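Long-range contact in aclacinomycin-N/aclacinomycin-A oxidase (Streptomyces galilaeus, PDB 2IPI), which uses bicovalently bound FAD and molecular oxygen to oxidise the terminal sugar of aclacinomycin N and then of aclacinomycin A, the last two steps of aclacinomycin biosynthesis: residues S288-A300 against L384-S398. Residues are numbered along the deposited sequence; the frame is centred on the assembly and turned at random.
With AKY (methyl (2S,4R)-2-ethyl-2,5,7-trihydroxy-6,11-dioxo-4-{[2,3,6-trideoxy-4-O-{2,6-dideoxy-4-O-[(2S,6S)-6-methyl-5-oxotetrahydro-2h -pyran-2-yl]-alpha-D-lyxo-hexopyranosyl}-3-(dimethylamino)-D-ribo-hexopyranosyl]oxy}-1,2,3,4,6,11-hexahydrotetracene-1-c arboxylate), chain E.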
loop_
_atom_site.group_PDB
_atom_site.type_symbol
_atom_site.label_atom_id
_atom_site.label_comp_id
_atom_site.label_asym_id
_atom_site.label_seq_id
_atom_site.Cartn_x
_atom_site.Cartn_y
_atom_site.Cartn_z
ATOM N N SER A 288 -6.388 -3.516 -18.281
ATOM C CA SER A 288 -6.817 -4.596 -17.405
ATOM C C SER A 288 -5.678 -5.539 -17.032
ATOM O O SER A 288 -5.921 -6.447 -16.239
ATOM C CB SER A 288 -7.958 -5.381 -18.066
ATOM O OG SER A 288 -9.100 -4.539 -18.105
ATOM N N MET A 289 -4.487 -5.322 -17.569
ATOM C CA MET A 289 -3.324 -6.158 -17.220
ATOM C C MET A 289 -2.608 -5.647 -15.985
ATOM O O MET A 289 -2.511 -4.434 -15.767
ATOM C CB MET A 289 -2.344 -6.192 -18.406
ATOM C CG MET A 289 -1.374 -7.366 -18.445
ATOM S SD MET A 289 0.050 -7.148 -19.546
ATOM C CE MET A 289 1.112 -6.129 -18.524
ATOM N N HIS A 290 -2.084 -6.531 -15.141
ATOM C CA HIS A 290 -1.194 -6.153 -14.050
ATOM C C HIS A 290 0.070 -7.015 -14.090
ATOM O O HIS A 290 -0.012 -8.208 -14.416
ATOM C CB HIS A 290 -1.900 -6.293 -12.705
ATOM C CG HIS A 290 -1.083 -5.941 -11.501
ATOM N ND1 HIS A 290 -0.572 -6.904 -10.649
ATOM C CD2 HIS A 290 -0.679 -4.762 -10.984
ATOM C CE1 HIS A 290 0.103 -6.338 -9.668
ATOM N NE2 HIS A 290 0.053 -5.028 -9.855
ATOM N N SER A 291 1.222 -6.426 -13.770
ATOM C CA SER A 291 2.434 -7.214 -13.601
ATOM C C SER A 291 3.311 -6.627 -12.492
ATOM O O SER A 291 3.320 -5.423 -12.277
ATOM C CB SER A 291 3.269 -7.335 -14.871
ATOM O OG SER A 291 3.967 -6.150 -15.179
ATOM N N VAL A 292 4.030 -7.538 -11.860
ATOM C CA VAL A 292 5.083 -7.274 -10.899
ATOM C C VAL A 292 6.390 -7.886 -11.409
ATOM O O VAL A 292 6.420 -9.079 -11.703
ATOM C CB VAL A 292 4.752 -7.846 -9.518
ATOM C CG1 VAL A 292 5.870 -7.536 -8.530
ATOM C CG2 VAL A 292 3.423 -7.289 -9.034
ATOM N N PHE A 293 7.425 -7.066 -11.538
ATOM C CA PHE A 293 8.708 -7.630 -12.013
ATOM C C PHE A 293 9.594 -7.764 -10.784
ATOM O O PHE A 293 10.037 -6.761 -10.244
ATOM C CB PHE A 293 9.330 -6.795 -13.116
ATOM C CG PHE A 293 10.260 -7.559 -14.067
ATOM C CD1 PHE A 293 10.641 -6.987 -15.264
ATOM C CD2 PHE A 293 10.713 -8.824 -13.748
ATOM C CE1 PHE A 293 11.468 -7.677 -16.148
ATOM C CE2 PHE A 293 11.545 -9.523 -14.601
ATOM C CZ PHE A 293 11.922 -8.931 -15.794
ATOM N N TYR A 294 9.815 -9.000 -10.337
ATOM C CA TYR A 294 10.623 -9.197 -9.145
ATOM C C TYR A 294 12.099 -9.324 -9.560
ATOM O O TYR A 294 12.489 -10.383 -10.034
ATOM C CB TYR A 294 10.223 -10.424 -8.332
ATOM C CG TYR A 294 8.800 -10.433 -7.834
ATOM C CD1 TYR A 294 7.856 -11.276 -8.416
ATOM C CD2 TYR A 294 8.402 -9.601 -6.793
ATOM C CE1 TYR A 294 6.548 -11.292 -7.966
ATOM C CE2 TYR A 294 7.094 -9.609 -6.337
ATOM C CZ TYR A 294 6.180 -10.459 -6.932
ATOM O OH TYR A 294 4.889 -10.466 -6.477
ATOM N N LEU A 295 12.802 -8.219 -9.348
ATOM C CA LEU A 295 14.231 -8.189 -9.645
ATOM C C LEU A 295 15.036 -8.665 -8.434
ATOM O O LEU A 295 15.575 -7.850 -7.690
ATOM C CB LEU A 295 14.655 -6.789 -10.100
ATOM C CG LEU A 295 13.779 -6.241 -11.239
ATOM C CD1 LEU A 295 14.177 -4.830 -11.617
ATOM C CD2 LEU A 295 13.872 -7.180 -12.438
ATOM N N ASN A 296 15.079 -9.976 -8.279
ATOM C CA ASN A 296 15.797 -10.666 -7.233
ATOM C C ASN A 296 17.316 -10.564 -7.380
ATOM O O ASN A 296 17.816 -10.361 -8.486
ATOM C CB ASN A 296 15.426 -12.157 -7.237
ATOM C CG ASN A 296 13.959 -12.417 -6.978
ATOM O OD1 ASN A 296 13.408 -12.049 -5.942
ATOM N ND2 ASN A 296 13.308 -13.082 -7.919
ATOM N N SER A 297 18.021 -10.734 -6.266
ATOM C CA SER A 297 19.478 -10.776 -6.266
ATOM C C SER A 297 20.018 -12.087 -6.845
ATOM O O SER A 297 19.224 -13.000 -7.064
ATOM C CB SER A 297 20.010 -10.589 -4.842
ATOM O OG SER A 297 19.969 -9.207 -4.486
ATOM N N ARG A 298 21.321 -12.150 -7.072
ATOM C CA ARG A 298 22.092 -13.302 -7.485
ATOM C C ARG A 298 22.449 -14.188 -6.284
ATOM O O ARG A 298 23.598 -14.434 -5.928
ATOM C CB ARG A 298 23.431 -13.005 -8.168
ATOM C CG ARG A 298 23.948 -14.104 -9.091
ATOM C CD ARG A 298 25.013 -13.505 -10.002
ATOM N NE ARG A 298 25.353 -14.330 -11.150
ATOM C CZ ARG A 298 25.596 -13.882 -12.368
ATOM N NH1 ARG A 298 25.543 -12.582 -12.641
ATOM N NH2 ARG A 298 25.899 -14.752 -13.328
ATOM N N ALA A 299 21.390 -14.707 -5.696
ATOM C CA ALA A 299 21.390 -15.836 -4.781
ATOM C C ALA A 299 20.045 -16.539 -4.991
ATOM O O ALA A 299 19.870 -17.729 -4.727
ATOM C CB ALA A 299 21.602 -15.448 -3.340
ATOM N N ALA A 300 19.112 -15.732 -5.497
ATOM C CA ALA A 300 17.730 -16.127 -5.670
ATOM C C ALA A 300 17.559 -17.071 -6.856
ATOM O O ALA A 300 16.582 -17.813 -6.956
ATOM C CB ALA A 300 16.869 -14.885 -5.853
ATOM N N LEU A 384 22.332 -5.818 -7.842
ATOM C CA LEU A 384 21.561 -7.067 -7.726
ATOM C C LEU A 384 22.498 -8.230 -8.031
ATOM O O LEU A 384 22.423 -9.263 -7.381
ATOM C CB LEU A 384 20.321 -7.020 -8.610
ATOM C CG LEU A 384 19.148 -6.175 -8.081
ATOM C CD1 LEU A 384 18.112 -5.893 -9.162
ATOM C CD2 LEU A 384 18.500 -6.846 -6.881
ATOM N N SER A 385 23.391 -8.070 -8.996
ATOM C CA SER A 385 24.263 -9.167 -9.400
ATOM C C SER A 385 25.269 -9.573 -8.327
ATOM O O SER A 385 25.696 -10.734 -8.275
ATOM C CB SER A 385 25.004 -8.800 -10.689
ATOM O OG SER A 385 25.552 -9.995 -11.240
ATOM N N ALA A 386 25.654 -8.637 -7.472
ATOM C CA ALA A 386 26.673 -8.845 -6.456
ATOM C C ALA A 386 26.342 -9.971 -5.490
ATOM O O ALA A 386 25.206 -10.247 -5.126
ATOM C CB ALA A 386 26.931 -7.559 -5.670
ATOM N N ASP A 387 27.421 -10.629 -5.050
ATOM C CA ASP A 387 27.378 -11.571 -3.948
ATOM C C ASP A 387 27.357 -10.789 -2.636
ATOM O O ASP A 387 28.234 -10.876 -1.774
ATOM C CB ASP A 387 28.561 -12.531 -4.002
ATOM C CG ASP A 387 28.595 -13.557 -2.894
ATOM O OD1 ASP A 387 27.538 -14.155 -2.595
ATOM O OD2 ASP A 387 29.684 -13.750 -2.307
ATOM N N SER A 388 26.284 -10.010 -2.497
ATOM C CA SER A 388 25.936 -9.329 -1.265
ATOM C C SER A 388 25.867 -10.333 -0.134
ATOM O O SER A 388 25.973 -11.556 -0.336
ATOM C CB SER A 388 24.577 -8.636 -1.441
ATOM O OG SER A 388 23.665 -9.072 -0.434
ATOM N N GLN A 389 25.663 -9.915 1.119
ATOM C CA GLN A 389 25.423 -11.060 2.028
ATOM C C GLN A 389 23.956 -11.092 2.422
ATOM O O GLN A 389 23.560 -11.767 3.364
ATOM C CB GLN A 389 26.373 -11.044 3.222
ATOM C CG GLN A 389 26.720 -12.430 3.734
ATOM C CD GLN A 389 27.973 -13.023 3.101
ATOM O OE1 GLN A 389 28.917 -12.305 2.769
ATOM N NE2 GLN A 389 27.968 -14.338 2.917
ATOM N N VAL A 390 23.131 -10.354 1.667
ATOM C CA VAL A 390 21.730 -10.177 2.024
ATOM C C VAL A 390 20.750 -10.404 0.871
ATOM O O VAL A 390 21.078 -10.244 -0.304
ATOM C CB VAL A 390 21.448 -8.753 2.555
ATOM C CG1 VAL A 390 22.700 -8.017 2.998
ATOM C CG2 VAL A 390 20.724 -7.945 1.482
ATOM N N TRP A 391 19.531 -10.765 1.253
ATOM C CA TRP A 391 18.395 -11.050 0.397
ATOM C C TRP A 391 17.677 -9.789 -0.070
ATOM O O TRP A 391 16.650 -9.424 0.512
ATOM C CB TRP A 391 17.390 -11.935 1.147
ATOM C CG TRP A 391 17.012 -13.173 0.401
ATOM C CD1 TRP A 391 15.811 -13.463 -0.171
ATOM C CD2 TRP A 391 17.865 -14.301 0.154
ATOM N NE1 TRP A 391 15.864 -14.707 -0.762
ATOM C CE2 TRP A 391 17.115 -15.240 -0.576
ATOM C CE3 TRP A 391 19.187 -14.600 0.480
ATOM C CZ2 TRP A 391 17.640 -16.463 -0.990
ATOM C CZ3 TRP A 391 19.705 -15.816 0.065
ATOM C CH2 TRP A 391 18.933 -16.731 -0.660
ATOM N N GLY A 392 18.199 -9.120 -1.094
ATOM C CA GLY A 392 17.676 -7.900 -1.647
ATOM C C GLY A 392 16.898 -8.074 -2.929
ATOM O O GLY A 392 17.047 -9.004 -3.735
ATOM N N GLU A 393 15.973 -7.136 -3.186
ATOM C CA GLU A 393 15.277 -7.192 -4.469
ATOM C C GLU A 393 14.569 -5.870 -4.772
ATOM O O GLU A 393 14.249 -5.100 -3.872
ATOM C CB GLU A 393 14.285 -8.348 -4.528
ATOM C CG GLU A 393 13.206 -8.400 -3.452
ATOM C CD GLU A 393 11.840 -8.176 -4.092
ATOM O OE1 GLU A 393 10.865 -8.903 -3.805
ATOM O OE2 GLU A 393 11.803 -7.228 -4.908
ATOM N N VAL A 394 14.359 -5.696 -6.070
ATOM C CA VAL A 394 13.625 -4.584 -6.631
ATOM C C VAL A 394 12.391 -5.054 -7.379
ATOM O O VAL A 394 12.477 -5.800 -8.348
ATOM C CB VAL A 394 14.505 -3.788 -7.625
ATOM C CG1 VAL A 394 13.667 -2.708 -8.299
ATOM C CG2 VAL A 394 15.743 -3.279 -6.895
ATOM N N SER A 395 11.232 -4.585 -6.937
ATOM C CA SER A 395 9.995 -4.923 -7.638
ATOM C C SER A 395 9.507 -3.737 -8.454
ATOM O O SER A 395 9.432 -2.602 -7.970
ATOM C CB SER A 395 8.937 -5.350 -6.628
ATOM O OG SER A 395 9.327 -6.504 -5.920
ATOM N N LEU A 396 9.158 -3.968 -9.704
ATOM C CA LEU A 396 8.584 -2.937 -10.547
ATOM C C LEU A 396 7.131 -3.315 -10.847
ATOM O O LEU A 396 6.895 -4.428 -11.317
ATOM C CB LEU A 396 9.342 -2.730 -11.857
ATOM C CG LEU A 396 10.869 -2.736 -11.766
ATOM C CD1 LEU A 396 11.485 -2.851 -13.162
ATOM C CD2 LEU A 396 11.357 -1.483 -11.062
ATOM N N TYR A 397 6.208 -2.404 -10.562
ATOM C CA TYR A 397 4.786 -2.612 -10.796
ATOM C C TYR A 397 4.252 -1.806 -11.969
ATOM O O TYR A 397 4.456 -0.593 -12.046
ATOM C CB TYR A 397 3.964 -2.241 -9.541
ATOM C CG TYR A 397 4.421 -3.033 -8.345
ATOM C CD1 TYR A 397 5.581 -2.686 -7.639
ATOM C CD2 TYR A 397 3.702 -4.137 -7.928
ATOM C CE1 TYR A 397 5.990 -3.428 -6.546
ATOM C CE2 TYR A 397 4.108 -4.881 -6.838
ATOM C CZ TYR A 397 5.253 -4.526 -6.151
ATOM O OH TYR A 397 5.639 -5.276 -5.061
ATOM N N SER A 398 3.564 -2.493 -12.876
ATOM C CA SER A 398 2.803 -1.763 -13.886
ATOM C C SER A 398 1.786 -0.904 -13.113
ATOM O O SER A 398 1.247 -1.401 -12.113
ATOM C CB SER A 398 2.141 -2.686 -14.895
ATOM O OG SER A 398 1.169 -3.523 -14.286
HETATM O O15 AKY E . 2.875 -2.943 -3.152
HETATM C C42 AKY E . 3.222 -4.003 -2.599
HETATM C C40 AKY E . 2.942 -5.319 -3.363
HETATM C C38 AKY E . 3.472 -6.539 -2.726
HETATM C C39 AKY E . 4.198 -4.079 -1.355
HETATM C C41 AKY E . 5.274 -3.386 -0.951
HETATM O O14 AKY E . 4.195 -5.314 -0.677
HETATM C C37 AKY E . 4.390 -6.409 -1.562
HETATM O O13 AKY E . 4.453 -7.646 -0.899
HETATM C C35 AKY E . 5.713 -8.019 -0.426
HETATM C C34 AKY E . 6.354 -9.134 -1.259
HETATM C C36 AKY E . 5.961 -9.089 -2.633
HETATM O O11 AKY E . 6.143 -10.543 -0.706
HETATM C C33 AKY E . 5.695 -8.319 1.062
HETATM O O12 AKY E . 5.132 -7.245 1.976
HETATM C C32 AKY E . 5.319 -9.628 1.374
HETATM C C31 AKY E . 6.201 -10.571 0.813
HETATM O O7 AKY E . 11.333 -14.549 0.667
HETATM C C7 AKY E . 11.330 -15.613 1.620
HETATM C C8 AKY E . 10.365 -16.652 1.199
HETATM C C9 AKY E . 10.982 -17.549 0.156
HETATM O O9 AKY E . 11.518 -16.713 -0.810
HETATM C C13 AKY E . 9.940 -18.485 -0.343
HETATM C C14 AKY E . 8.878 -17.576 -0.966
HETATM C C20 AKY E . 12.730 -16.137 1.656
HETATM C C19 AKY E . 13.109 -17.406 1.212
HETATM C C10 AKY E . 12.011 -18.370 0.832
HETATM C C11 AKY E . 14.430 -17.837 1.334
HETATM C C18 AKY E . 15.392 -17.013 1.917
HETATM C C17 AKY E . 15.029 -15.739 2.374
HETATM C C6 AKY E . 13.711 -15.324 2.225
HETATM O O6 AKY E . 13.327 -14.105 2.659
HETATM C C12 AKY E . 16.712 -17.490 2.082
HETATM O O3 AKY E . 17.061 -18.618 1.671
HETATM C C15 AKY E . 17.662 -16.670 2.740
HETATM C C1 AKY E . 18.944 -17.166 2.967
HETATM C C2 AKY E . 19.906 -16.424 3.654
HETATM C C3 AKY E . 19.553 -15.152 4.104
HETATM C C16 AKY E . 17.299 -15.388 3.207
HETATM C C5 AKY E . 15.980 -14.918 3.024
HETATM O O5 AKY E . 15.551 -13.825 3.445
HETATM C C4 AKY E . 18.276 -14.643 3.885
HETATM O O4 AKY E . 18.000 -13.403 4.365
HETATM O O18 AKY E . 7.570 -10.486 1.239
HETATM C C45 AKY E . 10.735 -13.360 1.203
HETATM C C43 AKY E . 11.481 -18.967 2.133
HETATM O O16 AKY E . 11.444 -18.309 3.178
HETATM O O17 AKY E . 11.055 -20.263 2.180
HETATM C C44 AKY E . 11.866 -20.952 3.140
HETATM O O19 AKY E . 9.460 -13.576 1.756
HETATM C C47 AKY E . 9.777 -11.137 0.476
HETATM N N11 AKY E . 10.315 -9.885 1.038
HETATM C C52 AKY E . 10.555 -8.776 0.179
HETATM C C51 AKY E . 9.945 -9.535 2.368
HETATM C C46 AKY E . 10.669 -12.312 0.097
HETATM C C48 AKY E . 8.369 -11.614 0.835
HETATM C C49 AKY E . 8.426 -12.603 1.987
HETATM C C50 AKY E . 8.065 -12.162 3.410
#
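Phe293 and Leu396, and Leu295 and Val394, are the hydrogen-bonded pairs that join strand 290-296 antiparallel to strand 391-398. Phe293 N gives to Leu396 O at 2.7 Å, and Leu396 N returns a bond to Phe293 O; Leu295 and Val394 exchange the same two backbone bonds. At one end the ladder turns to side chains: Ser398 OG, set between its own backbone N and carbonyl carbon (chi1 64°), accepts from Ser291 N at 2.9 Å, while Ser398 N gives to Ser291 O. At the other, Ser297 OG reaches Gly392 O at 3.0 Å from above the carbonyl plane, beside a weak bond from Ser297 N. Beyond the strands, Arg298 N bonds to Leu384 O, and the extended Arg298 chain brings NH1 to Ser385 OG, which lies in the guanidinium plane at 2.9 Å.

Apolar contacts line the face that carries Phe293, Leu295, Val394 and Leu396, though the Phe293 ring turns away from strand 391-398. Leu295 CD1 meets Leu396 CD1 at 3.7 Å, while Leu295 CB also touches Leu384 CD1; helix 262-278 packs on Phe293 and Leu295.

On the other face, Val292 and Tyr397 run side by side, both methyls of Val292 against the ring, Val292 CG2 3.3 Å from Tyr397 CE2. Ser395 OG donates to the syn lone pair of Glu393 OE2, holding the carboxylate beside Tyr294, nearly perpendicular to its ring. This face lines the aclacinomycin pocket: the Trp391 indole lies over the ligand's tetracyclic aglycone, and Tyr397, an active-site proton acceptor, brings its OH to 3.2 Å from AKY C40 in the terminal sugar. The two are neighbouring inner strands of the seven-stranded antiparallel sheet that forms the substrate-binding side of a berberine-bridge-enzyme-like flavin oxidase.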